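Local coordinates for protein nickel-dependent hydrogenase large subunit (Allochromatium vinosum, PDB 3MYR) that carries the nickel-iron active centre of a membrane-bound heterodimeric hydrogenase that oxidises molecular hydrogen and passes the electrons to an acceptor, at residues L278-G290 with I482-I494. Numbering follows the deposited sequence.
Sequences LGNFLCYGDLPTG and IMEAPRGALGHWI. With NFV (Ni-Fe oxidized active center), chain N.
E484 and D286 send carboxylates in opposite directions across the contact, E484 to the backbone of Y284 and G285, D286 to E484 N, and so illustrate how two strands that share no sheet can be fastened by buried acids. The E484 chain bends at chi2 (-63°), which turns its carboxylate back along 278-290. There E484 OE2 accepts G285 N at 3.0 Å through its anti lone pair in a nearly straight bond (164°). A weak, strongly bent bond joins Y284 N to E484 OE2 at 2.7 Å. The other oxygen, OE1, is held by a salt bridge to R393 and by a water that also donates to L282 O. In return, D286 OD1 takes E484 N at 2.8 Å, again on the anti side. Its OD2 receives L287 N from its own segment and pairs with R74, consistent with a carboxylate kept ionised in the interior.

Residues 482-485 and 488-494 form a beta-hairpin closed by a type I turn, A485 to G488. This turn reaches the nickel-iron centre: R487 N donates to N2 of the cofactor at 2.8 Å, while L490 points away from 278-290 and sets CD2 near O1. The strand 281-288 thus lies over the hairpin on the side away from the nickel-iron centre.

Packing centres on Y284. A489 CB sits over the middle of one face of the Y284 ring, 3.5 Å from its centroid, in a CH-pi contact, and the L490-G491 peptide meets the ring at its edge. I482 CG2 approaches Y284 CD2 obliquely at 3.9 Å, and I482 CD1 touches G285 O. Farther out, Y284 OH donates to a water that in turn donates to A489 O, and the hydroxyl oxygen lies in plane at the W493 ring edge, 3.8 Å from CH2.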
# COMPACT_ATOMS: atom_id res chain seq x y z
N LEU B 278 -7.99 -12.29 -20.14
CA LEU B 278 -7.61 -13.63 -19.62
C LEU B 278 -8.81 -14.54 -19.43
O LEU B 278 -8.77 -15.73 -19.83
CB LEU B 278 -6.86 -13.53 -18.28
CG LEU B 278 -5.52 -12.80 -18.18
CD1 LEU B 278 -4.87 -12.92 -16.72
CD2 LEU B 278 -4.59 -13.38 -19.22
N GLY B 279 -9.86 -14.02 -18.78
CA GLY B 279 -11.01 -14.85 -18.49
C GLY B 279 -10.86 -15.82 -17.29
O GLY B 279 -11.79 -16.58 -17.02
N ASN B 280 -9.72 -15.82 -16.60
CA ASN B 280 -9.46 -16.74 -15.46
C ASN B 280 -9.24 -15.90 -14.20
O ASN B 280 -8.56 -14.89 -14.29
CB ASN B 280 -8.19 -17.54 -15.72
CG ASN B 280 -8.22 -18.24 -17.08
OD1 ASN B 280 -9.28 -18.73 -17.52
ND2 ASN B 280 -7.08 -18.31 -17.74
N PHE B 281 -9.79 -16.32 -13.06
CA PHE B 281 -9.75 -15.52 -11.83
C PHE B 281 -9.42 -16.42 -10.66
O PHE B 281 -9.87 -17.53 -10.62
CB PHE B 281 -11.09 -14.82 -11.60
CG PHE B 281 -11.43 -13.92 -12.71
CD1 PHE B 281 -12.02 -14.44 -13.87
CD2 PHE B 281 -11.07 -12.55 -12.67
CE1 PHE B 281 -12.29 -13.59 -15.01
CE2 PHE B 281 -11.33 -11.71 -13.76
CZ PHE B 281 -11.88 -12.25 -14.96
N LEU B 282 -8.63 -15.93 -9.71
CA LEU B 282 -8.23 -16.77 -8.62
C LEU B 282 -8.46 -16.04 -7.28
O LEU B 282 -8.06 -14.86 -7.12
CB LEU B 282 -6.74 -17.12 -8.82
CG LEU B 282 -5.97 -17.75 -7.67
CD1 LEU B 282 -6.43 -19.22 -7.54
CD2 LEU B 282 -4.48 -17.67 -7.95
N CYS B 283 -9.03 -16.78 -6.31
CA CYS B 283 -9.19 -16.34 -4.93
C CYS B 283 -8.69 -17.40 -3.97
O CYS B 283 -9.05 -18.56 -4.10
CB CYS B 283 -10.66 -16.11 -4.58
SG CYS B 283 -11.41 -14.83 -5.59
N TYR B 284 -7.97 -16.98 -2.93
CA TYR B 284 -7.71 -17.86 -1.81
C TYR B 284 -8.83 -17.78 -0.78
O TYR B 284 -8.93 -18.68 0.08
CB TYR B 284 -6.37 -17.54 -1.16
CG TYR B 284 -5.16 -17.56 -2.06
CD1 TYR B 284 -5.12 -18.36 -3.22
CD2 TYR B 284 -3.98 -16.85 -1.69
CE1 TYR B 284 -3.95 -18.41 -4.03
CE2 TYR B 284 -2.77 -16.89 -2.52
CZ TYR B 284 -2.81 -17.63 -3.70
OH TYR B 284 -1.67 -17.64 -4.49
N GLY B 285 -9.62 -16.70 -0.81
CA GLY B 285 -10.68 -16.52 0.19
C GLY B 285 -10.14 -15.93 1.51
O GLY B 285 -8.92 -15.89 1.74
N ASP B 286 -11.04 -15.43 2.36
CA ASP B 286 -10.64 -14.79 3.61
C ASP B 286 -11.85 -14.47 4.48
O ASP B 286 -12.98 -14.58 4.02
CB ASP B 286 -9.89 -13.48 3.31
CG ASP B 286 -8.85 -13.15 4.40
OD1 ASP B 286 -7.83 -12.52 4.07
OD2 ASP B 286 -9.09 -13.46 5.60
N LEU B 287 -11.59 -14.03 5.71
CA LEU B 287 -12.57 -13.43 6.59
C LEU B 287 -13.53 -14.47 7.19
O LEU B 287 -14.73 -14.51 6.88
CB LEU B 287 -13.31 -12.25 5.99
CG LEU B 287 -12.32 -11.10 5.61
CD1 LEU B 287 -13.07 -10.16 4.64
CD2 LEU B 287 -11.83 -10.31 6.87
N PRO B 288 -12.98 -15.30 8.09
CA PRO B 288 -13.80 -16.37 8.73
C PRO B 288 -14.78 -15.79 9.78
O PRO B 288 -14.45 -14.79 10.39
CB PRO B 288 -12.74 -17.25 9.41
CG PRO B 288 -11.61 -16.25 9.75
CD PRO B 288 -11.55 -15.37 8.49
N THR B 289 -15.95 -16.40 9.97
CA THR B 289 -16.93 -15.98 10.96
C THR B 289 -16.48 -16.30 12.40
O THR B 289 -16.88 -15.62 13.36
CB THR B 289 -18.31 -16.71 10.77
OG1 THR B 289 -18.07 -18.11 10.76
CG2 THR B 289 -19.01 -16.31 9.47
N GLY B 290 -15.59 -17.28 12.54
CA GLY B 290 -15.20 -17.77 13.86
C GLY B 290 -13.70 -17.79 14.04
O GLY B 290 -12.94 -17.23 13.24
N ILE B 482 -2.41 -17.30 3.99
CA ILE B 482 -3.17 -16.76 2.86
C ILE B 482 -4.00 -15.58 3.32
O ILE B 482 -4.30 -15.39 4.51
CB ILE B 482 -4.08 -17.82 2.14
CG1 ILE B 482 -5.06 -18.46 3.09
CG2 ILE B 482 -3.27 -18.92 1.59
CD1 ILE B 482 -6.45 -17.63 3.28
N MET B 483 -4.34 -14.73 2.37
CA MET B 483 -5.16 -13.58 2.69
C MET B 483 -5.75 -13.08 1.37
O MET B 483 -5.16 -13.32 0.31
CB MET B 483 -4.30 -12.51 3.32
CG MET B 483 -4.79 -11.15 2.93
SD MET B 483 -4.36 -10.11 4.23
CE MET B 483 -5.84 -9.12 4.42
N GLU B 484 -6.90 -12.42 1.42
CA GLU B 484 -7.40 -11.69 0.24
C GLU B 484 -7.06 -10.25 0.57
O GLU B 484 -7.69 -9.66 1.44
CB GLU B 484 -8.93 -11.87 0.08
CG GLU B 484 -9.38 -13.19 -0.68
CD GLU B 484 -8.92 -13.29 -2.18
OE1 GLU B 484 -8.77 -12.24 -2.91
OE2 GLU B 484 -8.73 -14.45 -2.63
N ALA B 485 -5.99 -9.74 -0.02
CA ALA B 485 -5.57 -8.35 0.21
C ALA B 485 -6.45 -7.48 -0.73
O ALA B 485 -7.07 -8.02 -1.64
CB ALA B 485 -4.08 -8.21 -0.15
N PRO B 486 -6.58 -6.16 -0.46
CA PRO B 486 -7.38 -5.35 -1.42
C PRO B 486 -7.07 -5.53 -2.93
O PRO B 486 -7.97 -5.39 -3.74
CB PRO B 486 -7.07 -3.89 -1.01
CG PRO B 486 -6.80 -4.03 0.48
CD PRO B 486 -5.98 -5.32 0.62
N ARG B 487 -5.82 -5.86 -3.29
CA ARG B 487 -5.51 -6.11 -4.69
C ARG B 487 -5.66 -7.56 -5.13
O ARG B 487 -5.62 -7.83 -6.31
CB ARG B 487 -4.14 -5.53 -5.06
CG ARG B 487 -4.17 -4.01 -5.00
CD ARG B 487 -2.78 -3.37 -4.77
NE ARG B 487 -3.01 -1.92 -4.54
CZ ARG B 487 -3.43 -1.37 -3.39
NH1 ARG B 487 -3.65 -2.04 -2.24
NH2 ARG B 487 -3.76 -0.14 -3.42
N GLY B 488 -5.93 -8.49 -4.21
CA GLY B 488 -6.27 -9.86 -4.58
C GLY B 488 -5.50 -10.87 -3.68
O GLY B 488 -4.97 -10.51 -2.60
N ALA B 489 -5.39 -12.11 -4.15
CA ALA B 489 -4.95 -13.24 -3.36
C ALA B 489 -3.47 -13.11 -3.02
O ALA B 489 -2.68 -13.02 -3.95
CB ALA B 489 -5.14 -14.54 -4.19
N LEU B 490 -3.11 -13.28 -1.75
CA LEU B 490 -1.77 -13.03 -1.26
C LEU B 490 -1.44 -14.28 -0.49
O LEU B 490 -2.28 -14.75 0.29
CB LEU B 490 -1.75 -11.83 -0.25
CG LEU B 490 -0.51 -11.69 0.66
CD1 LEU B 490 0.72 -11.34 -0.17
CD2 LEU B 490 -0.70 -10.49 1.68
N GLY B 491 -0.23 -14.81 -0.68
CA GLY B 491 0.22 -15.96 0.11
C GLY B 491 1.69 -15.75 0.50
O GLY B 491 2.48 -15.22 -0.32
N HIS B 492 2.07 -16.20 1.72
CA HIS B 492 3.43 -16.24 2.16
C HIS B 492 3.69 -17.70 2.46
O HIS B 492 3.00 -18.28 3.30
CB HIS B 492 3.63 -15.44 3.44
CG HIS B 492 3.57 -13.95 3.24
ND1 HIS B 492 4.01 -13.07 4.19
CD2 HIS B 492 3.15 -13.20 2.19
CE1 HIS B 492 3.84 -11.83 3.75
NE2 HIS B 492 3.37 -11.89 2.52
N TRP B 493 4.69 -18.29 1.79
CA TRP B 493 5.03 -19.69 2.10
C TRP B 493 6.31 -19.67 2.93
O TRP B 493 7.31 -19.09 2.50
CB TRP B 493 5.27 -20.44 0.80
CG TRP B 493 4.01 -20.84 0.10
CD1 TRP B 493 3.49 -22.12 0.05
CD2 TRP B 493 3.18 -20.04 -0.76
NE1 TRP B 493 2.38 -22.14 -0.75
CE2 TRP B 493 2.15 -20.87 -1.24
CE3 TRP B 493 3.14 -18.64 -1.07
CZ2 TRP B 493 1.14 -20.41 -2.09
CZ3 TRP B 493 2.16 -18.18 -1.93
CH2 TRP B 493 1.15 -19.05 -2.43
N ILE B 494 6.29 -20.28 4.11
CA ILE B 494 7.50 -20.25 4.98
C ILE B 494 8.00 -21.67 5.23
O ILE B 494 7.22 -22.60 5.43
CB ILE B 494 7.23 -19.56 6.31
CG1 ILE B 494 8.52 -19.43 7.14
CG2 ILE B 494 6.14 -20.32 7.12
CD1 ILE B 494 8.31 -18.54 8.44
FE NFV N . -0.49 -5.23 -1.86
NI NFV N . 1.01 -2.61 -1.89
C1 NFV N . -0.50 -6.70 -1.31
O1 NFV N . -0.57 -7.86 -0.89
C2 NFV N . -2.40 -5.22 -1.76
N2 NFV N . -3.58 -5.24 -1.67
C3 NFV N . -0.51 -5.80 -3.66
N3 NFV N . -0.50 -6.17 -4.77
O4 NFV N . -0.60 -3.36 -2.54
O HOH W 1 -8.14 -12.71 -5.58
O HOH W 2 -0.72 -15.06 -4.16